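Local coordinates for alpha-pyrone synthesis polyketide synthase-like Pks18 (Mycobacterium tuberculosis, PDB 1TED), which probably extends medium- and long-chain acyl-CoA starters with malonyl-CoA to make tri- and tetraketide alpha-pyrones, as a type III polyketide synthase and homodimer, at residues Val32-Gly37 / Lys246-Ser251; Tyr284-Val289 / Val324-Ile329; Ser305-Trp310 / Thr371-Ala376; Phe354-Met359 / Phe388-Arg393. One frame throughout, in Å; residues are numbered along the deposited sequence.

Contact 1: residues Val32-Gly37 / Lys246-Ser251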
loop_
_atom_site.group_PDB
_atom_site.type_symbol
_atom_site.label_atom_id
_atom_site.label_comp_id
_atom_site.label_asym_id
_atom_site.label_seq_id
_atom_site.Cartn_x
_atom_site.Cartn_y
_atom_site.Cartn_z
ATOM N N VAL A 32 22.365 9.273 6.185
ATOM C CA VAL A 32 21.357 10.047 5.478
ATOM C C VAL A 32 20.973 9.357 4.166
ATOM O O VAL A 32 21.841 8.861 3.444
ATOM C CB VAL A 32 21.872 11.457 5.161
ATOM C CG1 VAL A 32 20.707 12.335 4.727
ATOM C CG2 VAL A 32 22.548 12.056 6.392
ATOM N N ALA A 33 19.678 9.323 3.860
ATOM C CA ALA A 33 19.204 8.685 2.632
ATOM C C ALA A 33 19.483 9.579 1.432
ATOM O O ALA A 33 19.270 10.791 1.479
ATOM C CB ALA A 33 17.717 8.384 2.727
ATOM N N VAL A 34 19.960 8.960 0.360
ATOM C CA VAL A 34 20.307 9.659 -0.865
ATOM C C VAL A 34 19.676 9.016 -2.104
ATOM O O VAL A 34 19.707 7.799 -2.264
ATOM C CB VAL A 34 21.860 9.681 -1.040
ATOM C CG1 VAL A 34 22.252 10.199 -2.428
ATOM C CG2 VAL A 34 22.477 10.539 0.050
ATOM N N ILE A 35 19.081 9.836 -2.964
ATOM C CA ILE A 35 18.507 9.338 -4.210
ATOM C C ILE A 35 19.739 9.237 -5.095
ATOM O O ILE A 35 20.299 10.247 -5.494
ATOM C CB ILE A 35 17.529 10.345 -4.839
ATOM C CG1 ILE A 35 16.291 10.490 -3.952
ATOM C CG2 ILE A 35 17.158 9.894 -6.247
ATOM C CD1 ILE A 35 15.430 11.701 -4.313
ATOM N N GLU A 36 20.165 8.016 -5.386
ATOM C CA GLU A 36 21.367 7.805 -6.167
ATOM C C GLU A 36 21.093 7.558 -7.642
ATOM O O GLU A 36 21.981 7.692 -8.482
ATOM C CB GLU A 36 22.157 6.657 -5.521
ATOM C CG GLU A 36 22.251 6.881 -4.020
ATOM C CD GLU A 36 23.297 6.051 -3.313
ATOM O OE1 GLU A 36 23.229 4.807 -3.391
ATOM O OE2 GLU A 36 24.181 6.650 -2.655
ATOM N N GLY A 37 19.846 7.220 -7.946
ATOM C CA GLY A 37 19.453 6.976 -9.318
ATOM C C GLY A 37 18.041 7.485 -9.499
ATOM O O GLY A 37 17.227 7.386 -8.585
ATOM N N LYS A 246 23.597 13.906 -7.227
ATOM C CA LYS A 246 23.026 13.157 -6.112
ATOM C C LYS A 246 22.066 14.046 -5.322
ATOM O O LYS A 246 22.286 15.254 -5.179
ATOM C CB LYS A 246 24.129 12.608 -5.192
ATOM C CG LYS A 246 24.421 11.109 -5.381
ATOM C CD LYS A 246 25.179 10.834 -6.675
ATOM C CE LYS A 246 24.819 9.478 -7.315
ATOM N NZ LYS A 246 25.068 8.279 -6.454
ATOM N N VAL A 247 20.994 13.444 -4.816
ATOM C CA VAL A 247 19.988 14.191 -4.070
ATOM C C VAL A 247 19.866 13.663 -2.652
ATOM O O VAL A 247 19.494 12.509 -2.450
ATOM C CB VAL A 247 18.608 14.079 -4.753
ATOM C CG1 VAL A 247 17.568 14.835 -3.957
ATOM C CG2 VAL A 247 18.681 14.616 -6.161
ATOM N N VAL A 248 20.171 14.507 -1.670
ATOM C CA VAL A 248 20.078 14.110 -0.266
ATOM C C VAL A 248 18.668 14.358 0.295
ATOM O O VAL A 248 18.134 15.468 0.190
ATOM C CB VAL A 248 21.100 14.893 0.614
ATOM C CG1 VAL A 248 21.012 14.428 2.067
ATOM C CG2 VAL A 248 22.506 14.693 0.089
ATOM N N VAL A 249 18.061 13.324 0.869
ATOM C CA VAL A 249 16.737 13.473 1.465
ATOM C C VAL A 249 16.983 13.837 2.929
ATOM O O VAL A 249 17.147 12.976 3.795
ATOM C CB VAL A 249 15.898 12.168 1.352
ATOM C CG1 VAL A 249 14.515 12.383 1.942
ATOM C CG2 VAL A 249 15.759 11.764 -0.114
ATOM N N ARG A 250 17.014 15.139 3.181
ATOM C CA ARG A 250 17.278 15.690 4.499
ATOM C C ARG A 250 16.182 15.514 5.542
ATOM O O ARG A 250 16.475 15.188 6.695
ATOM C CB ARG A 250 17.616 17.173 4.352
ATOM C CG ARG A 250 18.776 17.429 3.384
ATOM C CD ARG A 250 18.995 18.911 3.136
ATOM N NE ARG A 250 19.165 19.640 4.386
ATOM C CZ ARG A 250 19.457 20.933 4.466
ATOM N NH1 ARG A 250 19.618 21.658 3.362
ATOM N NH2 ARG A 250 19.590 21.500 5.658
ATOM N N SER A 251 14.929 15.730 5.149
ATOM C CA SER A 251 13.825 15.612 6.095
ATOM C C SER A 251 12.487 15.455 5.381
ATOM O O SER A 251 12.260 16.070 4.341
ATOM C CB SER A 251 13.796 16.856 6.997
ATOM O OG SER A 251 12.855 16.725 8.050
HETATM O O HOH W 1 17.933 10.803 5.316
HETATM O O HOH W 2 26.184 8.508 -3.388
#

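Contact 2: residues Tyr284-Val289 / Val324-Ile329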
loop_
_atom_site.group_PDB
_atom_site.type_symbol
_atom_site.label_atom_id
_atom_site.label_comp_id
_atom_site.label_asym_id
_atom_site.label_seq_id
_atom_site.Cartn_x
_atom_site.Cartn_y
_atom_site.Cartn_z
ATOM N N TYR A 284 -7.870 24.802 0.505
ATOM C CA TYR A 284 -7.213 23.959 1.510
ATOM C C TYR A 284 -5.705 24.016 1.297
ATOM O O TYR A 284 -4.924 24.006 2.248
ATOM C CB TYR A 284 -7.671 22.495 1.399
ATOM C CG TYR A 284 -9.149 22.261 1.597
ATOM C CD1 TYR A 284 -9.886 23.022 2.506
ATOM C CD2 TYR A 284 -9.796 21.227 0.926
ATOM C CE1 TYR A 284 -11.232 22.756 2.747
ATOM C CE2 TYR A 284 -11.140 20.947 1.162
ATOM C CZ TYR A 284 -11.853 21.714 2.074
ATOM O OH TYR A 284 -13.175 21.412 2.322
ATOM N N ILE A 285 -5.313 24.063 0.030
ATOM C CA ILE A 285 -3.914 24.134 -0.339
ATOM C C ILE A 285 -3.299 25.445 0.131
ATOM O O ILE A 285 -2.256 25.446 0.775
ATOM C CB ILE A 285 -3.748 24.025 -1.874
ATOM C CG1 ILE A 285 -4.148 22.617 -2.332
ATOM C CG2 ILE A 285 -2.313 24.342 -2.275
ATOM C CD1 ILE A 285 -4.214 22.456 -3.830
ATOM N N PHE A 286 -3.948 26.558 -0.193
ATOM C CA PHE A 286 -3.439 27.865 0.192
ATOM C C PHE A 286 -3.203 28.038 1.682
ATOM O O PHE A 286 -2.165 28.537 2.102
ATOM C CB PHE A 286 -4.385 28.971 -0.253
ATOM C CG PHE A 286 -4.058 30.305 0.354
ATOM C CD1 PHE A 286 -2.922 31.011 -0.052
ATOM C CD2 PHE A 286 -4.863 30.841 1.358
ATOM C CE1 PHE A 286 -2.587 32.235 0.534
ATOM C CE2 PHE A 286 -4.543 32.068 1.958
ATOM C CZ PHE A 286 -3.399 32.768 1.545
ATOM N N SER A 287 -4.175 27.642 2.489
ATOM C CA SER A 287 -4.041 27.819 3.923
ATOM C C SER A 287 -3.320 26.668 4.610
ATOM O O SER A 287 -2.972 26.761 5.795
ATOM C CB SER A 287 -5.419 28.041 4.557
ATOM O OG SER A 287 -6.252 26.921 4.367
ATOM N N GLY A 288 -3.069 25.597 3.863
ATOM C CA GLY A 288 -2.387 24.459 4.444
ATOM C C GLY A 288 -0.894 24.415 4.182
ATOM O O GLY A 288 -0.132 23.964 5.036
ATOM N N VAL A 289 -0.466 24.891 3.016
ATOM C CA VAL A 289 0.946 24.852 2.659
ATOM C C VAL A 289 1.871 25.674 3.561
ATOM O O VAL A 289 2.692 25.110 4.282
ATOM C CB VAL A 289 1.140 25.260 1.174
ATOM C CG1 VAL A 289 2.615 25.272 0.804
ATOM C CG2 VAL A 289 0.402 24.279 0.282
ATOM N N VAL A 324 2.016 28.435 -4.519
ATOM C CA VAL A 324 2.933 29.567 -4.610
ATOM C C VAL A 324 2.450 30.781 -3.797
ATOM O O VAL A 324 3.256 31.463 -3.141
ATOM C CB VAL A 324 3.151 29.982 -6.090
ATOM C CG1 VAL A 324 3.874 31.315 -6.166
ATOM C CG2 VAL A 324 3.971 28.915 -6.808
ATOM N N ARG A 325 1.147 31.054 -3.827
ATOM C CA ARG A 325 0.627 32.188 -3.075
ATOM C C ARG A 325 0.800 31.932 -1.576
ATOM O O ARG A 325 1.254 32.805 -0.829
ATOM C CB ARG A 325 -0.851 32.437 -3.409
ATOM C CG ARG A 325 -1.402 33.715 -2.789
ATOM C CD ARG A 325 -2.757 34.083 -3.354
ATOM N NE ARG A 325 -3.774 33.089 -3.033
ATOM C CZ ARG A 325 -4.654 33.205 -2.046
ATOM N NH1 ARG A 325 -4.648 34.287 -1.273
ATOM N NH2 ARG A 325 -5.543 32.239 -1.837
ATOM N N SER A 326 0.459 30.715 -1.158
ATOM C CA SER A 326 0.565 30.307 0.236
ATOM C C SER A 326 1.971 30.595 0.763
ATOM O O SER A 326 2.139 31.097 1.873
ATOM C CB SER A 326 0.243 28.808 0.367
ATOM O OG SER A 326 0.157 28.391 1.723
ATOM N N LEU A 327 2.976 30.282 -0.049
ATOM C CA LEU A 327 4.366 30.501 0.328
ATOM C C LEU A 327 4.827 31.950 0.172
ATOM O O LEU A 327 5.853 32.335 0.727
ATOM C CB LEU A 327 5.277 29.602 -0.513
ATOM C CG LEU A 327 5.096 28.087 -0.380
ATOM C CD1 LEU A 327 5.805 27.390 -1.543
ATOM C CD2 LEU A 327 5.631 27.623 0.963
ATOM N N GLY A 328 4.079 32.749 -0.585
ATOM C CA GLY A 328 4.470 34.134 -0.799
ATOM C C GLY A 328 5.763 34.231 -1.603
ATOM O O GLY A 328 6.589 35.120 -1.388
ATOM N N ILE A 329 5.930 33.313 -2.549
ATOM C CA ILE A 329 7.121 33.279 -3.378
ATOM C C ILE A 329 6.882 33.704 -4.833
ATOM O O ILE A 329 5.748 33.748 -5.309
ATOM C CB ILE A 329 7.739 31.864 -3.322
ATOM C CG1 ILE A 329 8.397 31.672 -1.958
ATOM C CG2 ILE A 329 8.729 31.652 -4.442
ATOM C CD1 ILE A 329 9.341 30.520 -1.895
#

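Contact 3: residues Ser305-Trp310 / Thr371-Ala376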
loop_
_atom_site.group_PDB
_atom_site.type_symbol
_atom_site.label_atom_id
_atom_site.label_comp_id
_atom_site.label_asym_id
_atom_site.label_seq_id
_atom_site.Cartn_x
_atom_site.Cartn_y
_atom_site.Cartn_z
ATOM N N SER A 305 12.383 31.875 2.464
ATOM C CA SER A 305 13.269 32.673 1.607
ATOM C C SER A 305 14.647 32.058 1.348
ATOM O O SER A 305 15.361 32.494 0.447
ATOM C CB SER A 305 13.459 34.069 2.208
ATOM O OG SER A 305 14.080 33.997 3.482
ATOM N N ASP A 306 15.030 31.061 2.140
ATOM C CA ASP A 306 16.323 30.401 1.963
ATOM C C ASP A 306 16.317 29.378 0.833
ATOM O O ASP A 306 17.368 29.037 0.293
ATOM C CB ASP A 306 16.729 29.638 3.228
ATOM C CG ASP A 306 17.028 30.536 4.392
ATOM O OD1 ASP A 306 17.749 31.540 4.205
ATOM O OD2 ASP A 306 16.557 30.218 5.504
ATOM N N ILE A 307 15.135 28.892 0.479
ATOM C CA ILE A 307 15.005 27.839 -0.523
ATOM C C ILE A 307 15.233 28.109 -2.015
ATOM O O ILE A 307 14.664 29.031 -2.585
ATOM C CB ILE A 307 13.612 27.149 -0.367
ATOM C CG1 ILE A 307 13.441 26.637 1.071
ATOM C CG2 ILE A 307 13.460 26.027 -1.376
ATOM C CD1 ILE A 307 14.557 25.681 1.547
ATOM N N ASP A 308 16.081 27.284 -2.633
ATOM C CA ASP A 308 16.345 27.338 -4.081
ATOM C C ASP A 308 15.540 26.129 -4.553
ATOM O O ASP A 308 15.746 25.031 -4.042
ATOM C CB ASP A 308 17.802 27.012 -4.438
ATOM C CG ASP A 308 18.811 27.614 -3.489
ATOM O OD1 ASP A 308 19.021 28.848 -3.546
ATOM O OD2 ASP A 308 19.405 26.841 -2.701
ATOM N N LEU A 309 14.637 26.282 -5.505
ATOM C CA LEU A 309 13.869 25.118 -5.968
ATOM C C LEU A 309 12.660 24.757 -5.119
ATOM O O LEU A 309 12.766 24.422 -3.937
ATOM C CB LEU A 309 14.744 23.855 -6.060
ATOM C CG LEU A 309 16.060 23.840 -6.843
ATOM C CD1 LEU A 309 16.729 22.483 -6.692
ATOM C CD2 LEU A 309 15.791 24.152 -8.298
ATOM N N TRP A 310 11.505 24.817 -5.751
ATOM C CA TRP A 310 10.266 24.453 -5.117
ATOM C C TRP A 310 9.632 23.429 -6.044
ATOM O O TRP A 310 9.090 23.771 -7.093
ATOM C CB TRP A 310 9.369 25.676 -4.939
ATOM C CG TRP A 310 9.838 26.577 -3.824
ATOM C CD1 TRP A 310 10.627 27.689 -3.936
ATOM C CD2 TRP A 310 9.583 26.410 -2.422
ATOM N NE1 TRP A 310 10.878 28.220 -2.695
ATOM C CE2 TRP A 310 10.250 27.454 -1.748
ATOM C CE3 TRP A 310 8.856 25.476 -1.671
ATOM C CZ2 TRP A 310 10.212 27.592 -0.354
ATOM C CZ3 TRP A 310 8.820 25.612 -0.281
ATOM C CH2 TRP A 310 9.495 26.665 0.358
ATOM N N THR A 371 19.266 23.882 -2.214
ATOM C CA THR A 371 18.372 23.306 -1.216
ATOM C C THR A 371 16.937 23.463 -1.679
ATOM O O THR A 371 16.516 24.555 -2.030
ATOM C CB THR A 371 18.553 23.990 0.155
ATOM O OG1 THR A 371 19.869 23.719 0.642
ATOM C CG2 THR A 371 17.536 23.475 1.165
ATOM N N GLY A 372 16.177 22.380 -1.666
ATOM C CA GLY A 372 14.807 22.485 -2.113
ATOM C C GLY A 372 13.786 21.771 -1.258
ATOM O O GLY A 372 14.118 20.933 -0.419
ATOM N N VAL A 373 12.530 22.139 -1.471
ATOM C CA VAL A 373 11.416 21.539 -0.770
ATOM C C VAL A 373 10.454 21.026 -1.831
ATOM O O VAL A 373 10.149 21.721 -2.807
ATOM C CB VAL A 373 10.639 22.557 0.096
ATOM C CG1 VAL A 373 9.420 21.867 0.705
ATOM C CG2 VAL A 373 11.552 23.159 1.196
ATOM N N ALA A 374 9.996 19.797 -1.651
ATOM C CA ALA A 374 9.047 19.215 -2.576
ATOM C C ALA A 374 7.831 18.815 -1.754
ATOM O O ALA A 374 7.955 18.450 -0.580
ATOM C CB ALA A 374 9.648 17.999 -3.256
ATOM N N PHE A 375 6.651 18.934 -2.347
ATOM C CA PHE A 375 5.442 18.523 -1.660
ATOM C C PHE A 375 4.320 18.287 -2.640
ATOM O O PHE A 375 4.325 18.823 -3.741
ATOM C CB PHE A 375 5.017 19.531 -0.573
ATOM C CG PHE A 375 4.751 20.923 -1.080
ATOM C CD1 PHE A 375 3.589 21.218 -1.770
ATOM C CD2 PHE A 375 5.661 21.943 -0.838
ATOM C CE1 PHE A 375 3.336 22.511 -2.210
ATOM C CE2 PHE A 375 5.414 23.235 -1.278
ATOM C CZ PHE A 375 4.251 23.519 -1.963
ATOM N N ALA A 376 3.377 17.449 -2.225
ATOM C CA ALA A 376 2.220 17.107 -3.030
ATOM C C ALA A 376 1.061 16.912 -2.067
ATOM O O ALA A 376 1.243 16.984 -0.843
ATOM C CB ALA A 376 2.487 15.838 -3.816
#

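Contact 4: residues Phe354-Met359 / Phe388-Arg393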
loop_
_atom_site.group_PDB
_atom_site.type_symbol
_atom_site.label_atom_id
_atom_site.label_comp_id
_atom_site.label_asym_id
_atom_site.label_seq_id
_atom_site.Cartn_x
_atom_site.Cartn_y
_atom_site.Cartn_z
ATOM N N PHE A 354 9.173 13.810 -11.903
ATOM C CA PHE A 354 9.518 14.400 -13.198
ATOM C C PHE A 354 10.070 15.783 -12.889
ATOM O O PHE A 354 11.012 16.254 -13.521
ATOM C CB PHE A 354 8.284 14.559 -14.081
ATOM C CG PHE A 354 8.052 13.417 -15.022
ATOM C CD1 PHE A 354 7.939 12.117 -14.550
ATOM C CD2 PHE A 354 7.870 13.655 -16.380
ATOM C CE1 PHE A 354 7.640 11.061 -15.418
ATOM C CE2 PHE A 354 7.570 12.609 -17.261
ATOM C CZ PHE A 354 7.453 11.305 -16.773
ATOM N N VAL A 355 9.464 16.427 -11.898
ATOM C CA VAL A 355 9.871 17.757 -11.476
ATOM C C VAL A 355 11.293 17.783 -10.943
ATOM O O VAL A 355 12.083 18.657 -11.297
ATOM C CB VAL A 355 8.911 18.290 -10.402
ATOM C CG1 VAL A 355 9.486 19.540 -9.748
ATOM C CG2 VAL A 355 7.574 18.602 -11.044
ATOM N N LEU A 356 11.607 16.817 -10.089
ATOM C CA LEU A 356 12.922 16.698 -9.479
ATOM C C LEU A 356 13.998 16.471 -10.543
ATOM O O LEU A 356 15.074 17.064 -10.469
ATOM C CB LEU A 356 12.887 15.559 -8.443
ATOM C CG LEU A 356 13.995 15.305 -7.409
ATOM C CD1 LEU A 356 15.154 14.636 -8.085
ATOM C CD2 LEU A 356 14.441 16.599 -6.743
ATOM N N GLU A 357 13.704 15.641 -11.547
ATOM C CA GLU A 357 14.672 15.372 -12.616
ATOM C C GLU A 357 15.085 16.627 -13.396
ATOM O O GLU A 357 16.234 16.757 -13.794
ATOM C CB GLU A 357 14.131 14.316 -13.601
ATOM C CG GLU A 357 15.081 14.021 -14.785
ATOM C CD GLU A 357 14.613 12.867 -15.663
ATOM O OE1 GLU A 357 13.543 12.973 -16.294
ATOM O OE2 GLU A 357 15.316 11.839 -15.718
ATOM N N THR A 358 14.147 17.536 -13.630
ATOM C CA THR A 358 14.450 18.769 -14.356
ATOM C C THR A 358 15.410 19.628 -13.540
ATOM O O THR A 358 16.344 20.220 -14.083
ATOM C CB THR A 358 13.166 19.594 -14.628
ATOM O OG1 THR A 358 12.329 18.884 -15.551
ATOM C CG2 THR A 358 13.515 20.966 -15.207
ATOM N N MET A 359 15.173 19.690 -12.231
ATOM C CA MET A 359 16.007 20.479 -11.330
ATOM C C MET A 359 17.400 19.880 -11.248
ATOM O O MET A 359 18.388 20.593 -11.051
ATOM C CB MET A 359 15.373 20.537 -9.934
ATOM C CG MET A 359 13.989 21.198 -9.917
ATOM S SD MET A 359 13.195 21.123 -8.293
ATOM C CE MET A 359 11.977 22.473 -8.415
ATOM N N PHE A 388 15.229 18.807 0.690
ATOM C CA PHE A 388 16.305 18.087 0.028
ATOM C C PHE A 388 17.437 18.960 -0.489
ATOM O O PHE A 388 17.298 20.177 -0.612
ATOM C CB PHE A 388 15.726 17.248 -1.122
ATOM C CG PHE A 388 15.160 18.065 -2.251
ATOM C CD1 PHE A 388 15.988 18.557 -3.259
ATOM C CD2 PHE A 388 13.799 18.359 -2.301
ATOM C CE1 PHE A 388 15.466 19.332 -4.306
ATOM C CE2 PHE A 388 13.269 19.131 -3.342
ATOM C CZ PHE A 388 14.104 19.617 -4.344
ATOM N N ASP A 389 18.560 18.315 -0.784
ATOM C CA ASP A 389 19.754 18.971 -1.314
ATOM C C ASP A 389 20.207 18.308 -2.625
ATOM O O ASP A 389 20.295 17.083 -2.705
ATOM C CB ASP A 389 20.908 18.877 -0.307
ATOM C CG ASP A 389 20.947 20.043 0.663
ATOM O OD1 ASP A 389 20.033 20.898 0.631
ATOM O OD2 ASP A 389 21.903 20.104 1.464
ATOM N N ILE A 390 20.465 19.111 -3.651
ATOM C CA ILE A 390 20.966 18.587 -4.917
ATOM C C ILE A 390 22.423 19.046 -5.015
ATOM O O ILE A 390 22.718 20.249 -5.001
ATOM C CB ILE A 390 20.200 19.132 -6.149
ATOM C CG1 ILE A 390 18.733 18.689 -6.118
ATOM C CG2 ILE A 390 20.848 18.601 -7.434
ATOM C CD1 ILE A 390 17.907 19.275 -7.260
ATOM N N ILE A 391 23.342 18.094 -5.102
ATOM C CA ILE A 391 24.743 18.447 -5.195
ATOM C C ILE A 391 25.109 18.878 -6.614
ATOM O O ILE A 391 24.901 18.138 -7.584
ATOM C CB ILE A 391 25.632 17.275 -4.735
ATOM C CG1 ILE A 391 25.248 16.894 -3.300
ATOM C CG2 ILE A 391 27.099 17.666 -4.827
ATOM C CD1 ILE A 391 26.221 16.006 -2.611
ATOM N N ARG A 392 25.624 20.097 -6.732
ATOM C CA ARG A 392 26.012 20.625 -8.032
ATOM C C ARG A 392 27.484 20.324 -8.279
ATOM O O ARG A 392 27.869 19.972 -9.392
ATOM C CB ARG A 392 25.751 22.130 -8.087
ATOM C CG ARG A 392 24.314 22.509 -7.755
ATOM C CD ARG A 392 23.311 21.779 -8.641
ATOM N NE ARG A 392 21.954 22.284 -8.433
ATOM C CZ ARG A 392 20.889 21.910 -9.138
ATOM N NH1 ARG A 392 21.008 21.013 -10.112
ATOM N NH2 ARG A 392 19.710 22.455 -8.883
ATOM N N ARG A 393 28.297 20.464 -7.233
ATOM C CA ARG A 393 29.725 20.181 -7.304
ATOM C C ARG A 393 30.310 19.958 -5.908
ATOM O O ARG A 393 29.679 20.430 -4.937
ATOM C CB ARG A 393 30.468 21.322 -8.011
ATOM C CG ARG A 393 30.209 22.693 -7.450
ATOM C CD ARG A 393 31.099 23.733 -8.125
ATOM N NE ARG A 393 31.172 24.946 -7.317
ATOM C CZ ARG A 393 30.240 25.891 -7.295
ATOM N NH1 ARG A 393 29.158 25.780 -8.053
ATOM N NH2 ARG A 393 30.378 26.926 -6.482
ATOM O OXT ARG A 393 31.387 19.321 -5.797
#

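Contact 1: residues Val32-Gly37 / Lys246-Ser251
Val-32 and Val-248 meet methyl to methyl, CG1 to CG1 at 3.4 Å, tighter than usual van der Waals contact, with the two side chains crossing at about a right angle. In Val-32 this methyl stands anti to the backbone N (chi1 -167°), which carries it across to the partner strand. Two residues on, Val-34 shares a face of the sheet with Val-248, and their CG2 methyls lie 4.2 Å apart. Its other methyl, CG1, rests on CG of Lys-246, whose bent chain brings CE and NZ back over Glu-36. The ammonium and the Glu-36 carboxylate remain beyond salt-bridge distance, although a water hydrogen-bonds to Glu-36 OE2 and, weakly, to Lys-246 NZ. On the other face Ile-35 and Val-247 run side by side, pointing the same way, Ile-35 CD1 3.8 Å from Val-247 CG1, while Val-249 crosses Ile-35 at about a right angle. Leu-356 of helix 349-361 packs on Val-247 there. The backbones are joined by Ile-35 N to Val-247 O at 2.8 Å, with a weak return bond, and by Val-249 N to Ala-33 O at 2.9 Å. At this last pair a water takes the return bond, accepting from Ala-33 N and donating to Val-249 O. With strand directions 149° apart, this is a twisted antiparallel ladder, here placing strand 32-41 beside strand 247-256 in the large mixed sheet of a thiolase fold.

Contact 2: residues Tyr284-Val289 / Val324-Ile329
The guanidinium of Arg-325 lies flat over one face of the Phe-286 ring, their centres 3.5 Å apart and planes 7° from parallel. Arg-325 NH2 sits toward the rim, 3.3 Å from Phe-286 CG, while Arg-325 NH1 covers the far end, 3.4 Å from Phe-286 CZ. In this stacked cation-pi pair Arg-325 CZ stands over the face, 19° off the normal, displaced toward CD1 and CE1. Phe-286 CG, anti to the backbone N (chi1 168°), lies toward helix 317-327. Gln-322 OE1, one turn earlier in the helix of Arg-325, accepts from NH2 and would help fix the guanidinium rotation. Beside the stack, Ser-326 OG donates to Phe-286 O, although so short a modelled separation is doubtful; the hydroxyl also hydrogen-bonds with Ala-290 N. The contact turns apolar toward the sheet, where Val-289 CG1 meets Leu-327 CD2 at 3.8 Å and the side chains cross at about a right angle. Phe-375 and Phe-377 lie against Val-289. Helix 317-327 finishes here in a Schellman motif with Gly-328 at positive phi. Its end packs on the side of helix 281-299, whose Ile-285 side chain is about 9 Å from that of Cys-175, the probable nucleophile of this thiolase fold.

Contact 3: residues Ser305-Trp310 / Thr371-Ala376
Val-373 packs against the six-membered part of the Trp-310 indole, Val-373 CB 3.6 Å from Trp-310 CZ3, the two side chains side by side and pointing the same way. This is the tight, buried part. Ile-307, from the indole's own segment, adds to it: its CD1 touches Val-373 CG2 at 3.9 Å and Thr-371 CG2 at 3.7 Å, and it crosses both side chains at about a right angle. Ile-307 CG2 lies over one face of the indole, toward its rim. Leu-297 and Val-293 of helix 281-299 back this cluster. Asp-308 and Thr-371, both partly exposed, form the looser, polar side. There Thr-371 N donates an almost straight bond, 3.0 Å long, to Asp-308 OD2, which accepts with its anti lone pair, while OD1 forms a salt bridge with Lys-367. The Thr-371 hydroxyl turns to Asp-389. Asp-308 N also bonds Thr-371 O, but the place of that oxygen is doubtful. From here the chains settle into parallel pairing, with a weak bond from Val-373 N to Leu-309 O (3.4 Å) and a bridge between Trp-310 and Val-373. Strand 310-312 pairs with strand 370-378, and the helices between them make the connection a beta-alpha-beta crossover, as in a thiolase fold.

Contact 4: residues Phe354-Met359 / Phe388-Arg393
Leu-356 CD2 sits over one face of the Phe-388 ring, 4.1 Å from its centroid and displaced toward the rim, where it is 3.8 Å from CE1. In this CH-pi contact the two side chains lie past each other, pointing in opposite directions. Met-359 SD approaches the same ring at its edge, near the ring plane. Further apolar packing is supplied by Ile-390, whose CD1 rests 3.9 Å from Met-359 CB and reaches more loosely to Leu-356 CD2. Val-247 of the neighbouring strand touches Phe-388 and Ile-390. These contacts lay helix 349-361 across one face of the mixed sheet at strand 382-390, the helix-on-sheet layering of the thiolase fold. The polar part is a two-nitrogen grip on one oxygen: Arg-392 NH1 and NH2 both bond to Met-359 O, at 2.8 and 3.1 Å, with that oxygen lying in the guanidinium plane. NH1 also lies in the plane of the Met-359 carbonyl, whereas NH2 is tilted 34° from it. Ile-390 CG2 lies over one face of the guanidinium, toward its rim. Glu-364 forms a salt bridge with NH2, and Ser-370 OG hydrogen-bonds to NE. As Met-359 is in the last turn of its helix, the arginine charge, shared with Glu-364, may also be favoured by the C-terminal end of the helix.

How the contacts relate
From the N terminus, contact 1 closes the longest loop, with 208 residues between its segments, and is in series with the other three. These belong to the C-terminal family part. Contact 2 opens at 284-289; before it closes at 324-329, contact 3 has begun at 305-310, so the two cross. Contact 3 closes at 371-376, after contact 4 has opened at 354-359; they cross too, and contact 4 ends at 388-393. Contacts 2 and 4 are in series without touching. Strands 247-256, 382-390 and 370-378 are neighbours in one sheet and link contacts 1, 4 and 3, while Trp-310 and Phe-375 connect contact 3 to the helices of contact 2.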